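Local atomic coordinates of YesW protein (Bacillus subtilis, PDB entry 2ZUX), a protein that cleaves the backbone of type I rhamnogalacturonan in plant cell-wall pectin by endo-type elimination, with calcium or manganese needed for activity. Residues 308-313 and 346-351; 282-287 and 295-300. All coordinates share one frame; numbering follows the deposited sequence.

Contact 1 of 2, residues 308-313 and 346-351. With CA (calcium ion), chain K.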
loop_
_atom_site.group_PDB
_atom_site.type_symbol
_atom_site.label_atom_id
_atom_site.label_comp_id
_atom_site.label_asym_id
_atom_site.label_seq_id
_atom_site.Cartn_x
_atom_site.Cartn_y
_atom_site.Cartn_z
ATOM N N TRP A 308 -7.541 -21.174 6.908
ATOM C CA TRP A 308 -6.826 -21.523 8.131
ATOM C C TRP A 308 -6.912 -20.423 9.162
ATOM O O TRP A 308 -7.309 -19.300 8.844
ATOM C CB TRP A 308 -5.359 -21.893 7.853
ATOM C CG TRP A 308 -4.492 -20.940 7.041
ATOM C CD1 TRP A 308 -3.997 -21.177 5.794
ATOM C CD2 TRP A 308 -3.936 -19.665 7.449
ATOM N NE1 TRP A 308 -3.193 -20.144 5.388
ATOM C CE2 TRP A 308 -3.138 -19.203 6.379
ATOM C CE3 TRP A 308 -4.036 -18.876 8.608
ATOM C CZ2 TRP A 308 -2.454 -17.980 6.421
ATOM C CZ3 TRP A 308 -3.351 -17.652 8.643
ATOM C CH2 TRP A 308 -2.573 -17.223 7.558
ATOM N N THR A 309 -6.531 -20.771 10.387
ATOM C CA THR A 309 -6.452 -19.861 11.520
ATOM C C THR A 309 -5.129 -20.090 12.244
ATOM O O THR A 309 -4.738 -21.236 12.463
ATOM C CB THR A 309 -7.599 -20.141 12.513
ATOM O OG1 THR A 309 -8.854 -19.940 11.861
ATOM C CG2 THR A 309 -7.532 -19.221 13.733
ATOM N N LEU A 310 -4.428 -19.010 12.586
ATOM C CA LEU A 310 -3.347 -19.062 13.567
ATOM C C LEU A 310 -3.824 -18.313 14.801
ATOM O O LEU A 310 -4.258 -17.165 14.705
ATOM C CB LEU A 310 -2.057 -18.437 13.034
ATOM C CG LEU A 310 -0.888 -18.491 14.029
ATOM C CD1 LEU A 310 -0.530 -19.924 14.422
ATOM C CD2 LEU A 310 0.322 -17.806 13.455
ATOM N N ASP A 311 -3.752 -18.966 15.955
ATOM C CA ASP A 311 -4.248 -18.406 17.199
ATOM C C ASP A 311 -3.172 -18.581 18.266
ATOM O O ASP A 311 -2.859 -19.710 18.648
ATOM C CB ASP A 311 -5.546 -19.130 17.580
ATOM C CG ASP A 311 -6.189 -18.602 18.855
ATOM O OD1 ASP A 311 -5.568 -17.831 19.614
ATOM O OD2 ASP A 311 -7.352 -18.986 19.099
ATOM N N SER A 312 -2.585 -17.481 18.732
ATOM C CA SER A 312 -1.498 -17.559 19.706
ATOM C C SER A 312 -1.929 -18.164 21.044
ATOM O O SER A 312 -1.083 -18.619 21.815
ATOM C CB SER A 312 -0.879 -16.181 19.934
ATOM O OG SER A 312 -1.782 -15.313 20.595
ATOM N N SER A 313 -3.236 -18.169 21.314
ATOM C CA SER A 313 -3.764 -18.666 22.588
ATOM C C SER A 313 -3.882 -20.188 22.620
ATOM O O SER A 313 -4.139 -20.765 23.676
ATOM C CB SER A 313 -5.108 -18.008 22.919
ATOM O OG SER A 313 -6.158 -18.533 22.130
ATOM N N MET A 346 7.381 -11.543 14.027
ATOM C CA MET A 346 7.138 -12.953 13.729
ATOM C C MET A 346 6.771 -13.148 12.260
ATOM O O MET A 346 6.536 -12.175 11.530
ATOM C CB MET A 346 6.057 -13.519 14.655
ATOM C CG MET A 346 4.665 -13.069 14.297
ATOM S SD MET A 346 3.486 -13.492 15.573
ATOM C CE MET A 346 2.037 -13.929 14.603
ATOM N N ALA A 347 6.732 -14.401 11.828
ATOM C CA ALA A 347 6.339 -14.714 10.463
ATOM C C ALA A 347 5.436 -15.925 10.482
ATOM O O ALA A 347 5.591 -16.815 11.340
ATOM C CB ALA A 347 7.541 -14.961 9.589
ATOM N N VAL A 348 4.494 -15.945 9.541
ATOM C CA VAL A 348 3.496 -16.997 9.421
ATOM C C VAL A 348 3.602 -17.576 8.020
ATOM O O VAL A 348 3.674 -16.837 7.039
ATOM C CB VAL A 348 2.077 -16.435 9.673
ATOM C CG1 VAL A 348 1.005 -17.526 9.543
ATOM C CG2 VAL A 348 2.009 -15.778 11.044
ATOM N N ASP A 349 3.609 -18.907 7.944
ATOM C CA ASP A 349 3.753 -19.621 6.678
ATOM C C ASP A 349 2.470 -19.570 5.858
ATOM O O ASP A 349 1.410 -19.186 6.361
ATOM C CB ASP A 349 4.166 -21.068 6.969
ATOM C CG ASP A 349 5.015 -21.681 5.876
ATOM O OD1 ASP A 349 5.246 -21.061 4.816
ATOM O OD2 ASP A 349 5.473 -22.822 6.105
ATOM N N HIS A 350 2.573 -19.993 4.597
ATOM C CA HIS A 350 1.456 -19.925 3.662
ATOM C C HIS A 350 0.266 -20.789 4.089
ATOM O O HIS A 350 -0.848 -20.590 3.612
ATOM C CB HIS A 350 1.930 -20.345 2.269
ATOM C CG HIS A 350 2.265 -21.799 2.164
ATOM N ND1 HIS A 350 3.544 -22.288 2.321
ATOM C CD2 HIS A 350 1.474 -22.873 1.936
ATOM C CE1 HIS A 350 3.527 -23.603 2.182
ATOM N NE2 HIS A 350 2.282 -23.983 1.956
ATOM N N ASP A 351 0.519 -21.755 4.974
ATOM C CA ASP A 351 -0.509 -22.654 5.486
ATOM C C ASP A 351 -0.995 -22.272 6.889
ATOM O O ASP A 351 -1.722 -23.034 7.532
ATOM C CB ASP A 351 0.013 -24.094 5.499
ATOM C CG ASP A 351 1.212 -24.276 6.405
ATOM O OD1 ASP A 351 1.728 -23.283 6.967
ATOM O OD2 ASP A 351 1.660 -25.432 6.556
HETATM CA CA CA K . 5.996 -21.532 2.634
#
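Strands 308-311 and 346-348, which carry Trp308 and Leu310 toward Val348, run nearly antiparallel at 158°, yet their axes come no closer than 10.6 Å, so side chains rather than backbone bonds bridge two different sheets. Trp308 does most of the work. With CG between the backbone N and the carbonyl carbon (chi1 52°), the side chain starts toward the turn 349-351, and the indole lies against it. Trp308 NE1 donates to His350 O at 3.0 Å in a bent bond (140° at the hydrogen), the donor standing above the carbonyl plane. Asp351 C sits over one face of the indole, offset toward the rim, 3.4 Å from Trp308 CD1, while Trp308 CH2 reaches Val348 CG1 at 4.1 Å. An indole suits this border because it can pack on valine and still satisfy a turn carbonyl. Farther along, Leu310 CD2 and Val348 CG2 meet tip to tip at 3.6 Å, branched apolar groups filling the buried end. Asp349 OD1 and His350 ND1 bind calcium at 2.4 and 2.6 Å, the metal lying in the imidazole plane; Asp334, Asp336 and Glu340 complete the protein ligands. Face-to-face packing of neighbouring sheets is typical of a beta-propeller, here beside a calcium site.

Contact 2 of 2, residues 282-287 and 295-300; sequences LIMTRG and VAYNFR
Tyr297, Leu282 and Met284 bury the most surface where strands 282-286 and 295-300 pair as the two arms of a beta hairpin, inside one four-stranded antiparallel sheet of the beta-propeller. Leu282 and Tyr297 form a hydrogen-bonded pair: Leu282 N donates to Tyr297 O, and Tyr297 N returns a bond to Leu282 O, both at 2.8 Å. Met284 and Val295 repeat this reciprocal pattern, and Ile283 and Ala296 make the non-hydrogen-bonded pair between them. The Leu282, Met284, Val295 and Tyr297 side chains share one sheet face; Leu282, Met284 and Tyr297 pack on Leu231 of strand 230-235 in another sheet. Leucine offers a compact branched group for such a buried layer; methionine adds a flexible chain, here bent at chi2 and chi3, that also touches Ala270 and Phe247. Tyrosine contributes a broad ring and can still place its hydroxyl on a polar partner, for OH is hydrogen-bonded to Glu248 O. With CG anti to its carbonyl carbon (chi1 -56°), beside the backbone N, Tyr297 sets its ring across the Met284 side chain at about a right angle, Tyr297 CE2 lying 4.1 Å from Met284 CG. On the reverse face small Ala296 leaves room for Ile283, whose CD1 comes to 3.8 Å from Ala296 CB. At the ring edge, Leu282 O lies in the ring plane, 3.8 Å from Tyr297 CD2.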
loop_
_atom_site.group_PDB
_atom_site.type_symbol
_atom_site.label_atom_id
_atom_site.label_comp_id
_atom_site.label_asym_id
_atom_site.label_seq_id
_atom_site.Cartn_x
_atom_site.Cartn_y
_atom_site.Cartn_z
ATOM N N LEU A 282 -7.255 -13.669 1.001
ATOM C CA LEU A 282 -7.480 -12.523 1.873
ATOM C C LEU A 282 -7.064 -12.881 3.294
ATOM O O LEU A 282 -7.473 -13.918 3.810
ATOM C CB LEU A 282 -8.972 -12.189 1.848
ATOM C CG LEU A 282 -9.478 -11.096 2.785
ATOM C CD1 LEU A 282 -8.946 -9.749 2.314
ATOM C CD2 LEU A 282 -11.003 -11.115 2.809
ATOM N N ILE A 283 -6.269 -12.019 3.928
ATOM C CA ILE A 283 -5.841 -12.222 5.311
ATOM C C ILE A 283 -6.495 -11.164 6.197
ATOM O O ILE A 283 -6.412 -9.976 5.896
ATOM C CB ILE A 283 -4.307 -12.076 5.451
ATOM C CG1 ILE A 283 -3.580 -12.909 4.379
ATOM C CG2 ILE A 283 -3.856 -12.403 6.886
ATOM C CD1 ILE A 283 -3.823 -14.412 4.463
ATOM N N MET A 284 -7.158 -11.596 7.271
ATOM C CA MET A 284 -7.669 -10.687 8.302
ATOM C C MET A 284 -6.984 -11.063 9.605
ATOM O O MET A 284 -6.951 -12.247 9.974
ATOM C CB MET A 284 -9.184 -10.832 8.475
ATOM C CG MET A 284 -10.002 -10.319 7.308
ATOM S SD MET A 284 -10.047 -8.486 7.259
ATOM C CE MET A 284 -9.885 -8.293 5.502
ATOM N N THR A 285 -6.438 -10.068 10.302
ATOM C CA THR A 285 -5.779 -10.314 11.580
ATOM C C THR A 285 -6.390 -9.492 12.705
ATOM O O THR A 285 -7.046 -8.458 12.474
ATOM C CB THR A 285 -4.257 -10.050 11.524
ATOM O OG1 THR A 285 -4.000 -8.646 11.624
ATOM C CG2 THR A 285 -3.670 -10.541 10.220
ATOM N N ARG A 286 -6.164 -9.940 13.930
ATOM C CA ARG A 286 -6.704 -9.259 15.100
ATOM C C ARG A 286 -5.737 -9.460 16.235
ATOM O O ARG A 286 -5.313 -10.589 16.499
ATOM C CB ARG A 286 -8.081 -9.819 15.464
ATOM C CG ARG A 286 -8.833 -9.034 16.537
ATOM C CD ARG A 286 -10.248 -9.535 16.696
ATOM N NE ARG A 286 -11.087 -8.512 17.310
ATOM C CZ ARG A 286 -12.404 -8.417 17.145
ATOM N NH1 ARG A 286 -13.061 -9.317 16.419
ATOM N NH2 ARG A 286 -13.062 -7.414 17.722
ATOM N N GLY A 287 -5.394 -8.369 16.904
ATOM C CA GLY A 287 -4.452 -8.401 18.010
ATOM C C GLY A 287 -3.003 -8.317 17.578
ATOM O O GLY A 287 -2.628 -8.757 16.486
ATOM N N VAL A 295 -6.467 -15.050 10.195
ATOM C CA VAL A 295 -7.333 -15.961 9.451
ATOM C C VAL A 295 -7.205 -15.663 7.967
ATOM O O VAL A 295 -7.142 -14.497 7.565
ATOM C CB VAL A 295 -8.809 -15.839 9.898
ATOM C CG1 VAL A 295 -9.703 -16.771 9.098
ATOM C CG2 VAL A 295 -8.959 -16.157 11.388
ATOM N N ALA A 296 -7.149 -16.724 7.167
ATOM C CA ALA A 296 -7.072 -16.636 5.721
ATOM C C ALA A 296 -8.375 -17.091 5.082
ATOM O O ALA A 296 -9.006 -18.051 5.548
ATOM C CB ALA A 296 -5.924 -17.464 5.206
ATOM N N TYR A 297 -8.761 -16.388 4.022
ATOM C CA TYR A 297 -9.971 -16.678 3.261
ATOM C C TYR A 297 -9.691 -16.676 1.768
ATOM O O TYR A 297 -8.787 -15.986 1.299
ATOM C CB TYR A 297 -11.030 -15.598 3.494
ATOM C CG TYR A 297 -11.443 -15.343 4.922
ATOM C CD1 TYR A 297 -12.599 -15.916 5.434
ATOM C CD2 TYR A 297 -10.703 -14.491 5.748
ATOM C CE1 TYR A 297 -13.003 -15.667 6.737
ATOM C CE2 TYR A 297 -11.104 -14.233 7.051
ATOM C CZ TYR A 297 -12.257 -14.828 7.538
ATOM O OH TYR A 297 -12.659 -14.567 8.825
ATOM N N ASN A 298 -10.504 -17.425 1.024
ATOM C CA ASN A 298 -10.608 -17.244 -0.414
ATOM C C ASN A 298 -11.973 -16.689 -0.779
ATOM O O ASN A 298 -12.964 -16.951 -0.091
ATOM C CB ASN A 298 -10.363 -18.566 -1.156
ATOM C CG ASN A 298 -8.899 -18.850 -1.352
ATOM O OD1 ASN A 298 -8.075 -17.941 -1.304
ATOM N ND2 ASN A 298 -8.560 -20.114 -1.585
ATOM N N PHE A 299 -12.014 -15.890 -1.841
ATOM C CA PHE A 299 -13.272 -15.536 -2.479
ATOM C C PHE A 299 -13.162 -15.949 -3.935
ATOM O O PHE A 299 -12.477 -15.309 -4.728
ATOM C CB PHE A 299 -13.603 -14.045 -2.345
ATOM C CG PHE A 299 -14.854 -13.649 -3.076
ATOM C CD1 PHE A 299 -16.105 -14.054 -2.610
ATOM C CD2 PHE A 299 -14.788 -12.901 -4.245
ATOM C CE1 PHE A 299 -17.271 -13.713 -3.298
ATOM C CE2 PHE A 299 -15.951 -12.558 -4.940
ATOM C CZ PHE A 299 -17.190 -12.961 -4.457
ATOM N N ARG A 300 -13.808 -17.065 -4.260
ATOM C CA ARG A 300 -13.693 -17.690 -5.568
ATOM C C ARG A 300 -15.003 -18.388 -5.867
ATOM O O ARG A 300 -15.667 -18.875 -4.954
ATOM C CB ARG A 300 -12.548 -18.709 -5.575
ATOM C CG ARG A 300 -11.164 -18.092 -5.348
ATOM C CD ARG A 300 -10.065 -19.126 -5.218
ATOM N NE ARG A 300 -8.854 -18.492 -4.695
ATOM C CZ ARG A 300 -7.661 -19.074 -4.621
ATOM N NH1 ARG A 300 -7.489 -20.316 -5.070
ATOM N NH2 ARG A 300 -6.627 -18.413 -4.111
#

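The two contacts share one sheet, since strand 293-300 of contact 2 is followed in the chain and flanked in space by strand 303-311 of contact 1. Contact 2 is wholly buried and works within the sheet, through regular backbone hydrogen bonds with apolar layers on both faces. Contact 1 lies farther from the centre of the chain, is only partly buried, and joins that sheet's outermost strand to the next sheet through side chains, with a calcium-binding turn at its more exposed end. Trp308 connects them: Trp308 O is probably hydrogen-bonded to Ala296 N, at 3.1 Å, and Trp308 CZ2 packs near Ile283 CD1, at 4.3 Å.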